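PHOX (Pseudomonas fluorescens, PDB 4A9V) catalyses the hydrolysis of phosphate monoesters as an alkaline phosphatase, using an iron-calcium cofactor held in a beta-propeller. Local coordinates at residues A[14-18]-A[471-475]; A[29-35]-A[573-579]; A[40-46]-A[133-137]; A[70-74]-A[186-190]. All blocks are in the same frame, centred on the assembly; numbering follows the deposited sequence. Where two conformers were deposited one is given.

Contact 1 of 4, residues A[14-18]-A[471-475]; sequences DSIPA and PQNMF
S15 and Q472 meet hydroxyl to amide where two loops come together beside strand 521-526, an outermost strand of a four-stranded propeller sheet. With CG anti to the backbone N (chi1 -166°) and the chain bent at the next bond, Q472 brings its amide across to the backbone of 15-16. The amide is used at both ends. Its OE1 accepts from S15 OG at 2.7 Å, the hydroxyl coming in well to the side of the carbonyl, at a C=O...O angle of 110°, and tilted 20° from its plane. Its NE2 faces the backbone carbonyl of I16, with a weak bond from Q472 NE2 to I16 O at 3.1 Å. R523 of strand 521-526 bridges both loops: its backbone N also bonds S15 OG, and its guanidinium group ties I16 O to Q472 O and M474 O. Loss of the hydroxyl, as with an alanine here, would probably cost Q472 OE1 and R523 N their shared partner and leave the amide tied to 14-18 by a weak bond, freer to turn. Beyond the amide a water spans the loops, accepting from A18 N at 3.0 Å and donating weakly to Q472 O at 3.4 Å.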
loop_
_atom_site.group_PDB
_atom_site.type_symbol
_atom_site.label_atom_id
_atom_site.label_comp_id
_atom_site.label_asym_id
_atom_site.label_seq_id
_atom_site.Cartn_x
_atom_site.Cartn_y
_atom_site.Cartn_z
ATOM N N ASP A 14 18.872 5.742 -19.692
ATOM C CA ASP A 14 19.897 6.387 -18.877
ATOM C C ASP A 14 19.279 6.998 -17.631
ATOM O O ASP A 14 18.252 7.672 -17.701
ATOM C CB ASP A 14 20.596 7.491 -19.672
ATOM C CG ASP A 14 21.510 6.948 -20.745
ATOM O OD1 ASP A 14 21.696 5.716 -20.793
ATOM O OD2 ASP A 14 22.205 7.763 -21.387
ATOM N N SER A 15 19.923 6.785 -16.491
ATOM C CA SER A 15 19.460 7.333 -15.230
ATOM C C SER A 15 19.315 8.854 -15.321
ATOM O O SER A 15 20.230 9.544 -15.775
ATOM C CB SER A 15 20.462 6.963 -14.140
ATOM O OG SER A 15 19.955 7.296 -12.865
ATOM N N ILE A 16 18.152 9.368 -14.926
ATOM C CA ILE A 16 17.855 10.792 -15.046
ATOM C C ILE A 16 18.307 11.531 -13.790
ATOM O O ILE A 16 18.440 10.930 -12.722
ATOM C CB ILE A 16 16.357 11.061 -15.318
ATOM C CG1 ILE A 16 15.479 10.762 -14.098
ATOM C CG2 ILE A 16 15.889 10.248 -16.518
ATOM C CD1 ILE A 16 14.075 11.315 -14.242
ATOM N N PRO A 17 18.538 12.844 -13.906
ATOM C CA PRO A 17 18.920 13.586 -12.709
ATOM C C PRO A 17 17.769 13.747 -11.720
ATOM O O PRO A 17 16.608 13.800 -12.109
ATOM C CB PRO A 17 19.375 14.951 -13.241
ATOM C CG PRO A 17 18.928 15.026 -14.653
ATOM C CD PRO A 17 18.611 13.647 -15.140
ATOM N N ALA A 18 18.105 13.872 -10.444
ATOM C CA ALA A 18 17.140 14.317 -9.452
ATOM C C ALA A 18 16.590 15.676 -9.866
ATOM O O ALA A 18 17.281 16.449 -10.535
ATOM C CB ALA A 18 17.799 14.403 -8.087
ATOM N N PRO A 471 26.171 8.849 -5.859
ATOM C CA PRO A 471 25.666 10.213 -5.808
ATOM C C PRO A 471 24.705 10.545 -6.943
ATOM O O PRO A 471 23.872 11.440 -6.796
ATOM C CB PRO A 471 26.942 11.055 -5.886
ATOM C CG PRO A 471 27.950 10.202 -5.192
ATOM C CD PRO A 471 27.631 8.805 -5.663
ATOM N N GLN A 472 24.798 9.818 -8.052
ATOM C CA GLN A 472 23.897 10.060 -9.171
ATOM C C GLN A 472 22.486 9.520 -8.933
ATOM O O GLN A 472 21.519 10.205 -9.264
ATOM C CB GLN A 472 24.469 9.513 -10.477
ATOM C CG GLN A 472 23.728 10.036 -11.707
ATOM C CD GLN A 472 22.347 9.416 -11.900
ATOM O OE1 GLN A 472 22.120 8.254 -11.558
ATOM N NE2 GLN A 472 21.453 10.152 -12.547
ATOM N N ASN A 473 22.360 8.316 -8.368
ATOM C CA ASN A 473 21.073 7.613 -8.337
ATOM C C ASN A 473 20.377 7.611 -6.980
ATOM O O ASN A 473 19.319 7.004 -6.827
ATOM C CB ASN A 473 21.214 6.172 -8.841
ATOM C CG ASN A 473 21.880 5.254 -7.832
ATOM O OD1 ASN A 473 22.264 5.685 -6.751
ATOM N ND2 ASN A 473 22.077 3.994 -8.210
ATOM N N MET A 474 20.926 8.334 -6.014
ATOM C CA MET A 474 20.496 8.158 -4.637
ATOM C C MET A 474 19.069 8.648 -4.392
ATOM O O MET A 474 18.584 9.605 -5.004
ATOM C CB MET A 474 21.472 8.827 -3.676
ATOM C CG MET A 474 21.698 10.294 -3.952
ATOM S SD MET A 474 22.840 10.982 -2.747
ATOM C CE MET A 474 22.849 12.691 -3.278
ATOM N N PHE A 475 18.432 8.006 -3.416
ATOM C CA PHE A 475 17.034 8.235 -3.069
ATOM C C PHE A 475 16.836 7.878 -1.596
ATOM O O PHE A 475 17.725 7.309 -0.961
ATOM C CB PHE A 475 16.124 7.371 -3.952
ATOM C CG PHE A 475 16.369 5.892 -3.815
ATOM C CD1 PHE A 475 17.346 5.256 -4.578
ATOM C CD2 PHE A 475 15.646 5.138 -2.897
ATOM C CE1 PHE A 475 17.577 3.898 -4.432
ATOM C CE2 PHE A 475 15.896 3.783 -2.739
ATOM C CZ PHE A 475 16.871 3.165 -3.498
HETATM O O HOH W 1 20.931 13.501 -9.658
#

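Contact 2 of 4, residues A[29-35]-A[573-579]; sequences GYKSSVL and VMAITRE
R578 lies against Y30 at one end of an antiparallel strand pair, and its CB, CG and CD each meet segment 29-35. CB stands near G29 O. CG, anti to the carbonyl carbon (chi1 -77°), sits over one face of the Y30 ring, offset toward the rim, in a CH-pi contact 3.7 Å from R578 CG to the centroid. R578 CD continues past the rim to within 3.6 Å of Y30 OH. There the chain bends, and the guanidinium group leaves the pair, with its plane 58° from the ring, for a salt bridge to D580 and a bond to I583 O; Y30 OH meanwhile bonds G585 N. On the face of Y30 and R578, further along the pair, S32 CB meets I576 CD1 at 3.5 Å, and V34 CG2 rests on M574 CE. On the other face K31 arches over T577, its last bond folded so that K31 NZ gives T577 OG1 a 2.6 Å hydrogen bond. Between the two layers the backbones pair at K31 with T577 and S33 with A575, the latter including A575 N to S33 O at 2.8 Å, while L35 N bonds V573 O. The N-terminal strand 30-37 thus completes, as the outermost strand, a sheet whose other three strands come from the C-terminal end of the chain, the "Velcro" closure characteristic of beta-propellers.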
loop_
_atom_site.group_PDB
_atom_site.type_symbol
_atom_site.label_atom_id
_atom_site.label_comp_id
_atom_site.label_asym_id
_atom_site.label_seq_id
_atom_site.Cartn_x
_atom_site.Cartn_y
_atom_site.Cartn_z
ATOM N N GLY A 29 12.721 10.357 -24.741
ATOM C CA GLY A 29 11.894 9.442 -25.514
ATOM C C GLY A 29 10.665 8.942 -24.781
ATOM O O GLY A 29 9.917 8.129 -25.314
ATOM N N TYR A 30 10.432 9.462 -23.578
ATOM C CA TYR A 30 9.271 9.091 -22.764
ATOM C C TYR A 30 8.313 10.266 -22.623
ATOM O O TYR A 30 8.727 11.425 -22.628
ATOM C CB TYR A 30 9.719 8.624 -21.372
ATOM C CG TYR A 30 10.232 7.201 -21.367
ATOM C CD1 TYR A 30 11.553 6.908 -21.674
ATOM C CD2 TYR A 30 9.379 6.147 -21.091
ATOM C CE1 TYR A 30 12.005 5.597 -21.701
ATOM C CE2 TYR A 30 9.827 4.844 -21.078
ATOM C CZ TYR A 30 11.143 4.573 -21.366
ATOM O OH TYR A 30 11.554 3.262 -21.379
ATOM N N LYS A 31 7.037 9.957 -22.441
ATOM C CA LYS A 31 6.036 10.987 -22.228
ATOM C C LYS A 31 5.028 10.532 -21.189
ATOM O O LYS A 31 4.964 9.352 -20.835
ATOM C CB LYS A 31 5.327 11.347 -23.532
ATOM C CG LYS A 31 4.675 10.179 -24.243
ATOM C CD LYS A 31 4.151 10.592 -25.612
ATOM C CE LYS A 31 3.770 9.383 -26.451
ATOM N NZ LYS A 31 2.645 8.605 -25.851
ATOM N N SER A 32 4.313 11.502 -20.635
ATOM C CA SER A 32 3.315 11.243 -19.610
ATOM C C SER A 32 2.031 11.989 -19.917
ATOM O O SER A 32 2.041 13.031 -20.570
ATOM C CB SER A 32 3.827 11.649 -18.225
ATOM O OG SER A 32 4.005 13.048 -18.121
ATOM N N SER A 33 0.926 11.382 -19.499
ATOM C CA SER A 33 -0.404 11.958 -19.640
ATOM C C SER A 33 -1.180 11.664 -18.359
ATOM O O SER A 33 -1.004 10.609 -17.765
ATOM C CB SER A 33 -1.116 11.316 -20.837
ATOM O OG SER A 33 -2.283 12.035 -21.189
ATOM N N VAL A 34 -2.094 12.550 -17.986
ATOM C CA VAL A 34 -2.995 12.275 -16.874
ATOM C C VAL A 34 -4.094 11.324 -17.319
ATOM O O VAL A 34 -4.836 11.619 -18.253
ATOM C CB VAL A 34 -3.638 13.566 -16.345
ATOM C CG1 VAL A 34 -4.685 13.241 -15.296
ATOM C CG2 VAL A 34 -2.579 14.503 -15.779
ATOM N N LEU A 35 -4.193 10.186 -16.645
ATOM C CA LEU A 35 -5.297 9.263 -16.885
ATOM C C LEU A 35 -6.574 9.737 -16.193
ATOM O O LEU A 35 -7.643 9.809 -16.802
ATOM C CB LEU A 35 -4.932 7.854 -16.412
ATOM C CG LEU A 35 -5.999 6.785 -16.670
ATOM C CD1 LEU A 35 -6.084 6.431 -18.148
ATOM C CD2 LEU A 35 -5.749 5.544 -15.828
ATOM N N VAL A 573 -3.497 9.640 -11.442
ATOM C CA VAL A 573 -2.855 8.493 -12.046
ATOM C C VAL A 573 -2.340 8.925 -13.407
ATOM O O VAL A 573 -3.089 9.491 -14.216
ATOM C CB VAL A 573 -3.843 7.314 -12.185
ATOM C CG1 VAL A 573 -3.189 6.128 -12.873
ATOM C CG2 VAL A 573 -4.380 6.907 -10.822
ATOM N N MET A 574 -1.058 8.666 -13.644
ATOM C CA MET A 574 -0.388 9.025 -14.885
ATOM C C MET A 574 -0.190 7.788 -15.744
ATOM O O MET A 574 0.052 6.702 -15.230
ATOM C CB MET A 574 0.985 9.639 -14.589
ATOM C CG MET A 574 0.964 10.759 -13.564
ATOM S SD MET A 574 -0.085 12.153 -14.024
ATOM C CE MET A 574 0.758 12.755 -15.484
ATOM N N ALA A 575 -0.229 7.992 -17.055
ATOM C CA ALA A 575 0.160 6.987 -18.031
ATOM C C ALA A 575 1.495 7.373 -18.657
ATOM O O ALA A 575 1.628 8.466 -19.218
ATOM C CB ALA A 575 -0.905 6.872 -19.113
ATOM N N ILE A 576 2.496 6.515 -18.487
ATOM C CA ILE A 576 3.833 6.733 -19.014
ATOM C C ILE A 576 4.044 5.809 -20.211
ATOM O O ILE A 576 3.809 4.602 -20.126
ATOM C CB ILE A 576 4.904 6.404 -17.952
ATOM C CG1 ILE A 576 4.611 7.087 -16.607
ATOM C CG2 ILE A 576 6.295 6.702 -18.486
ATOM C CD1 ILE A 576 4.470 8.588 -16.648
ATOM N N THR A 577 4.480 6.391 -21.325
ATOM C CA THR A 577 4.698 5.644 -22.555
ATOM C C THR A 577 6.008 6.094 -23.205
ATOM O O THR A 577 6.552 7.150 -22.885
ATOM C CB THR A 577 3.537 5.855 -23.546
ATOM O OG1 THR A 577 3.361 7.257 -23.779
ATOM C CG2 THR A 577 2.238 5.257 -23.011
ATOM N N ARG A 578 6.476 5.301 -24.166
ATOM C CA ARG A 578 7.548 5.710 -25.068
ATOM C C ARG A 578 6.978 6.358 -26.325
ATOM O O ARG A 578 6.041 5.843 -26.935
ATOM C CB ARG A 578 8.417 4.502 -25.449
ATOM C CG ARG A 578 9.376 4.081 -24.346
ATOM C CD ARG A 578 9.915 2.674 -24.543
ATOM N NE ARG A 578 10.569 2.499 -25.831
ATOM C CZ ARG A 578 11.394 1.501 -26.130
ATOM N NH1 ARG A 578 11.675 0.566 -25.235
ATOM N NH2 ARG A 578 11.915 1.418 -27.345
ATOM N N GLU A 579 7.645 7.414 -26.782
ATOM C CA GLU A 579 7.307 8.044 -28.054
ATOM C C GLU A 579 7.386 7.050 -29.208
ATOM O O GLU A 579 6.584 7.115 -30.141
ATOM C CB GLU A 579 8.233 9.239 -28.313
ATOM C CG GLU A 579 8.057 10.366 -27.304
ATOM C CD GLU A 579 9.191 11.374 -27.327
ATOM O OE1 GLU A 579 10.092 11.252 -28.186
ATOM O OE2 GLU A 579 9.178 12.299 -26.487
#

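Contact 3 of 4, residues A[40-46]-A[133-137]; sequences QPLHKNG and FVQGS
Q135 drives its side chain into the bend of 40-46, where two type II beta turns, H43 to G46 and V134 to S137, are locked together on the flank of the propeller; the second turn interrupts strand 130-144. CG of Q135 is anti to the backbone N (chi1 -168°) and the chain runs on extended, carrying the amide past P41 O to the first turn. There Q135 NE2 bonds H43 O at 2.9 Å, almost straight at 174°, with the acceptor in the amide plane. The same oxygen takes the turn's own bond from G46 N, the two donors reaching it from opposite faces of the carbonyl. A backbone bond from G136 N to L42 O, 3.0 Å long, adds a second clasp, and N140 ND2 also bonds L42 O. Packing is close on the side of F133: L42 CD2 approaches F133 CZ at 3.9 Å, the side chains crossing at about a right angle, while P41 O sits at the ring edge and Q40 CG touches CE2. Q40 then curls back so that its NE2 bonds P41 O, in the carbonyl plane and on a lone pair.

Water enters at the periphery. One molecule accepts from Q40 NE2 and donates to Q135 OE1, joining two amides whose planes lie 61° apart. A second accepts from Q135 NE2 and donates to G46 O. At a separate place, beside H43 and the second turn, a third lies in the plane of the H43 ring, 2.7 Å from H43 ND1, and donates to S137 O.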
loop_
_atom_site.group_PDB
_atom_site.type_symbol
_atom_site.label_atom_id
_atom_site.label_comp_id
_atom_site.label_asym_id
_atom_site.label_seq_id
_atom_site.Cartn_x
_atom_site.Cartn_y
_atom_site.Cartn_z
ATOM N N GLN A 40 -12.769 13.472 -10.455
ATOM C CA GLN A 40 -13.374 13.153 -11.748
ATOM C C GLN A 40 -14.691 12.409 -11.546
ATOM O O GLN A 40 -14.697 11.326 -10.971
ATOM C CB GLN A 40 -12.416 12.269 -12.538
ATOM C CG GLN A 40 -12.981 11.736 -13.842
ATOM C CD GLN A 40 -13.311 12.836 -14.825
ATOM O OE1 GLN A 40 -12.487 13.717 -15.081
ATOM N NE2 GLN A 40 -14.515 12.791 -15.383
ATOM N N PRO A 41 -15.804 12.924 -12.101
ATOM C CA PRO A 41 -17.020 12.118 -12.030
ATOM C C PRO A 41 -16.878 10.811 -12.799
ATOM O O PRO A 41 -16.327 10.786 -13.904
ATOM C CB PRO A 41 -18.092 13.020 -12.658
ATOM C CG PRO A 41 -17.332 14.026 -13.455
ATOM C CD PRO A 41 -16.055 14.243 -12.709
ATOM N N LEU A 42 -17.414 9.734 -12.234
ATOM C CA LEU A 42 -17.277 8.423 -12.846
ATOM C C LEU A 42 -18.422 8.076 -13.786
ATOM O O LEU A 42 -18.241 7.238 -14.667
ATOM C CB LEU A 42 -17.162 7.338 -11.778
ATOM C CG LEU A 42 -15.979 7.462 -10.822
ATOM C CD1 LEU A 42 -15.866 6.179 -10.009
ATOM C CD2 LEU A 42 -14.671 7.750 -11.545
ATOM N N HIS A 43 -19.603 8.637 -13.543
ATOM C CA HIS A 43 -20.822 8.183 -14.211
ATOM C C HIS A 43 -21.336 9.191 -15.197
ATOM O O HIS A 43 -20.928 10.357 -15.202
ATOM C CB HIS A 43 -21.891 7.850 -13.183
ATOM C CG HIS A 43 -21.424 6.875 -12.138
ATOM N ND1 HIS A 43 -20.871 5.686 -12.454
ATOM C CD2 HIS A 43 -21.376 6.976 -10.758
ATOM C CE1 HIS A 43 -20.515 5.051 -11.324
ATOM N NE2 HIS A 43 -20.869 5.820 -10.284
ATOM N N LYS A 44 -22.158 8.716 -16.122
ATOM C CA LYS A 44 -22.716 9.600 -17.128
ATOM C C LYS A 44 -23.434 10.771 -16.463
ATOM O O LYS A 44 -24.244 10.597 -15.556
ATOM C CB LYS A 44 -23.665 8.841 -18.052
ATOM C CG LYS A 44 -24.186 9.677 -19.208
ATOM C CD LYS A 44 -24.948 8.818 -20.199
ATOM C CE LYS A 44 -25.932 9.641 -21.012
ATOM N NZ LYS A 44 -26.638 8.811 -22.025
ATOM N N ASN A 45 -23.148 11.967 -16.967
ATOM C CA ASN A 45 -23.742 13.200 -16.459
ATOM C C ASN A 45 -23.412 13.467 -14.998
ATOM O O ASN A 45 -24.070 14.274 -14.348
ATOM C CB ASN A 45 -25.262 13.191 -16.642
ATOM C CG ASN A 45 -25.668 13.221 -18.099
ATOM O OD1 ASN A 45 -24.961 13.787 -18.936
ATOM N ND2 ASN A 45 -26.738 12.505 -18.429
ATOM N N GLY A 46 -22.324 12.880 -14.517
ATOM C CA GLY A 46 -21.958 13.045 -13.122
ATOM C C GLY A 46 -21.450 14.442 -12.827
ATOM O O GLY A 46 -21.098 15.191 -13.729
ATOM N N PHE A 133 -9.485 6.847 -19.691
ATOM C CA PHE A 133 -10.635 6.598 -18.850
ATOM C C PHE A 133 -11.927 6.644 -19.662
ATOM O O PHE A 133 -12.119 7.542 -20.482
ATOM C CB PHE A 133 -10.654 7.648 -17.735
ATOM C CG PHE A 133 -11.901 7.643 -16.906
ATOM C CD1 PHE A 133 -12.325 6.492 -16.264
ATOM C CD2 PHE A 133 -12.654 8.797 -16.759
ATOM C CE1 PHE A 133 -13.471 6.494 -15.487
ATOM C CE2 PHE A 133 -13.798 8.805 -15.979
ATOM C CZ PHE A 133 -14.225 7.643 -15.372
ATOM N N VAL A 134 -12.826 5.708 -19.372
ATOM C CA VAL A 134 -14.163 5.668 -19.963
ATOM C C VAL A 134 -15.209 6.055 -18.917
ATOM O O VAL A 134 -15.679 5.223 -18.132
ATOM C CB VAL A 134 -14.487 4.260 -20.510
ATOM C CG1 VAL A 134 -15.856 4.239 -21.168
ATOM C CG2 VAL A 134 -13.423 3.824 -21.497
ATOM N N GLN A 135 -15.579 7.332 -18.902
ATOM C CA GLN A 135 -16.658 7.787 -18.039
ATOM C C GLN A 135 -17.959 7.123 -18.479
ATOM O O GLN A 135 -18.171 6.900 -19.671
ATOM C CB GLN A 135 -16.783 9.310 -18.095
ATOM C CG GLN A 135 -17.692 9.873 -17.022
ATOM C CD GLN A 135 -17.747 11.389 -17.003
ATOM O OE1 GLN A 135 -16.843 12.069 -17.492
ATOM N NE2 GLN A 135 -18.804 11.923 -16.420
ATOM N N GLY A 136 -18.796 6.736 -17.521
ATOM C CA GLY A 136 -20.087 6.140 -17.844
ATOM C C GLY A 136 -20.071 4.635 -18.079
ATOM O O GLY A 136 -21.114 4.047 -18.346
ATOM N N SER A 137 -18.918 3.990 -17.942
ATOM C CA SER A 137 -18.862 2.532 -18.009
ATOM C C SER A 137 -19.716 1.928 -16.905
ATOM O O SER A 137 -19.665 2.377 -15.756
ATOM C CB SER A 137 -17.427 2.053 -17.853
ATOM O OG SER A 137 -17.390 0.647 -17.679
HETATM O O HOH W 2 -15.810 14.643 -17.266
HETATM O O HOH W 3 -21.033 4.607 -14.946
HETATM O O HOH W 4 -19.575 14.775 -16.000
#

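Contact 4 of 4, residues A[70-74]-A[186-190]; sequences GMSLF and WGTYL
The hydroxyl of Y189 is fixed by a hydrogen bond to N88 OD1 and ends against the backbone of G70 and M71, with Y189 OH 3.6 Å from M71 CA. CG of Y189 is anti to the backbone N (chi1 -178°), which extends the ring along strand 70-74 toward G70. On the way its edge passes S72: S72 OG lies in the ring plane, 3.6 Å from Y189 CE1, and is itself bonded to N181 ND2. Strand 68-76 is an outermost strand of a four-stranded propeller sheet and strand 189-193 belongs to another sheet, so these side chains pack one sheet against the next, close to the metal site that includes the calcium ligand E273. F74 fills the junction at the G187-T188 end, its side chain about at right angles to that of Y189. Replacement by an alanine would probably open a gap beside Y189 CB and T188 O and deprive K183 of its cation-pi partner. The tip of the phenylalanine ring touches both of these atoms: F74 CZ meets Y189 CB at 3.8 Å, and T188 O approaches the ring edge in plane, 3.5 Å from F74 CZ.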
loop_
_atom_site.group_PDB
_atom_site.type_symbol
_atom_site.label_atom_id
_atom_site.label_comp_id
_atom_site.label_asym_id
_atom_site.label_seq_id
_atom_site.Cartn_x
_atom_site.Cartn_y
_atom_site.Cartn_z
ATOM N N GLY A 70 -2.246 2.449 -4.030
ATOM C CA GLY A 70 -2.062 1.184 -4.742
ATOM C C GLY A 70 -3.164 0.934 -5.760
ATOM O O GLY A 70 -4.297 1.377 -5.584
ATOM N N MET A 71 -2.830 0.181 -6.806
ATOM C CA MET A 71 -3.767 -0.084 -7.888
ATOM C C MET A 71 -3.340 -1.302 -8.680
ATOM O O MET A 71 -2.152 -1.622 -8.799
ATOM C CB MET A 71 -3.881 1.121 -8.818
ATOM C CG MET A 71 -2.573 1.549 -9.442
ATOM S SD MET A 71 -2.802 3.057 -10.415
ATOM C CE MET A 71 -1.122 3.359 -10.934
ATOM N N SER A 72 -4.329 -1.946 -9.276
ATOM C CA SER A 72 -4.095 -3.049 -10.198
ATOM C C SER A 72 -4.902 -2.846 -11.474
ATOM O O SER A 72 -6.018 -2.307 -11.448
ATOM C CB SER A 72 -4.509 -4.383 -9.568
ATOM O OG SER A 72 -3.678 -4.754 -8.484
ATOM N N LEU A 73 -4.380 -3.411 -12.558
ATOM C CA LEU A 73 -5.061 -3.458 -13.837
ATOM C C LEU A 73 -5.467 -4.904 -14.141
ATOM O O LEU A 73 -4.667 -5.835 -13.986
ATOM C CB LEU A 73 -4.148 -2.896 -14.935
ATOM C CG LEU A 73 -4.739 -2.862 -16.343
ATOM C CD1 LEU A 73 -4.182 -1.693 -17.136
ATOM C CD2 LEU A 73 -4.501 -4.161 -17.097
ATOM N N PHE A 74 -6.711 -5.064 -14.582
ATOM C CA PHE A 74 -7.286 -6.350 -14.944
ATOM C C PHE A 74 -7.607 -6.347 -16.430
ATOM O O PHE A 74 -8.419 -5.561 -16.899
ATOM C CB PHE A 74 -8.579 -6.589 -14.153
ATOM C CG PHE A 74 -8.364 -6.733 -12.670
ATOM C CD1 PHE A 74 -8.232 -5.618 -11.856
ATOM C CD2 PHE A 74 -8.270 -7.990 -12.092
ATOM C CE1 PHE A 74 -7.992 -5.758 -10.500
ATOM C CE2 PHE A 74 -8.025 -8.134 -10.735
ATOM C CZ PHE A 74 -7.886 -7.014 -9.942
ATOM N N TRP A 186 -7.666 -15.366 -9.422
ATOM C CA TRP A 186 -9.080 -15.646 -9.679
ATOM C C TRP A 186 -9.876 -14.383 -9.905
ATOM O O TRP A 186 -11.104 -14.393 -9.821
ATOM C CB TRP A 186 -9.692 -16.494 -8.557
ATOM C CG TRP A 186 -9.481 -15.955 -7.164
ATOM C CD1 TRP A 186 -10.357 -15.177 -6.414
ATOM C CD2 TRP A 186 -8.329 -16.196 -6.291
ATOM N NE1 TRP A 186 -9.814 -14.883 -5.190
ATOM C CE2 TRP A 186 -8.598 -15.476 -5.052
ATOM C CE3 TRP A 186 -7.151 -16.912 -6.409
ATOM C CZ2 TRP A 186 -7.664 -15.409 -4.030
ATOM C CZ3 TRP A 186 -6.234 -16.862 -5.363
ATOM C CH2 TRP A 186 -6.490 -16.138 -4.199
ATOM N N GLY A 187 -9.204 -13.333 -10.369
ATOM C CA GLY A 187 -9.888 -12.181 -10.951
ATOM C C GLY A 187 -10.456 -11.203 -9.941
ATOM O O GLY A 187 -11.387 -10.466 -10.249
ATOM N N THR A 188 -9.841 -11.130 -8.764
ATOM C CA THR A 188 -10.272 -10.182 -7.758
ATOM C C THR A 188 -9.134 -9.284 -7.277
ATOM O O THR A 188 -7.952 -9.520 -7.553
ATOM C CB THR A 188 -10.939 -10.870 -6.557
ATOM O OG1 THR A 188 -9.968 -11.658 -5.866
ATOM C CG2 THR A 188 -12.127 -11.732 -6.996
ATOM N N TYR A 189 -9.542 -8.208 -6.615
ATOM C CA TYR A 189 -8.647 -7.168 -6.143
ATOM C C TYR A 189 -8.619 -7.200 -4.619
ATOM O O TYR A 189 -9.670 -7.315 -3.980
ATOM C CB TYR A 189 -9.183 -5.810 -6.609
ATOM C CG TYR A 189 -8.328 -4.628 -6.220
ATOM C CD1 TYR A 189 -7.075 -4.463 -6.774
ATOM C CD2 TYR A 189 -8.805 -3.633 -5.371
ATOM C CE1 TYR A 189 -6.292 -3.368 -6.462
ATOM C CE2 TYR A 189 -8.028 -2.528 -5.053
ATOM C CZ TYR A 189 -6.781 -2.393 -5.625
ATOM O OH TYR A 189 -5.978 -1.306 -5.363
ATOM N N LEU A 190 -7.428 -7.083 -4.040
ATOM C CA LEU A 190 -7.288 -6.918 -2.599
ATOM C C LEU A 190 -6.869 -5.491 -2.291
ATOM O O LEU A 190 -5.932 -4.960 -2.901
ATOM C CB LEU A 190 -6.241 -7.892 -2.046
ATOM C CG LEU A 190 -6.466 -9.377 -2.357
ATOM C CD1 LEU A 190 -5.382 -10.233 -1.718
ATOM C CD2 LEU A 190 -7.850 -9.855 -1.942
#

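From the N terminus, 14-18 is the first segment to find its partner, 471-475, and so closes a loop of 452 residues. Strand 30-35 follows and pairs with 573-579; the segments of contacts 1 and 2 alternate, so their loops cross. Within both long loops lie two shorter ones, contact 3 (40-46 to 133-137) and contact 4 (70-74 to 186-190), which cross each other and reach opposite outer strands of one sheet. Contact 2 joins the first and last strands of the chain and touches both shorter closures, L35 CD1 packing at 3.8 Å on F133 N and V573 CG1 at 4.0 Å on M71 SD. Contact 1 stands apart, about 25 Å from contact 3 between nearest atoms.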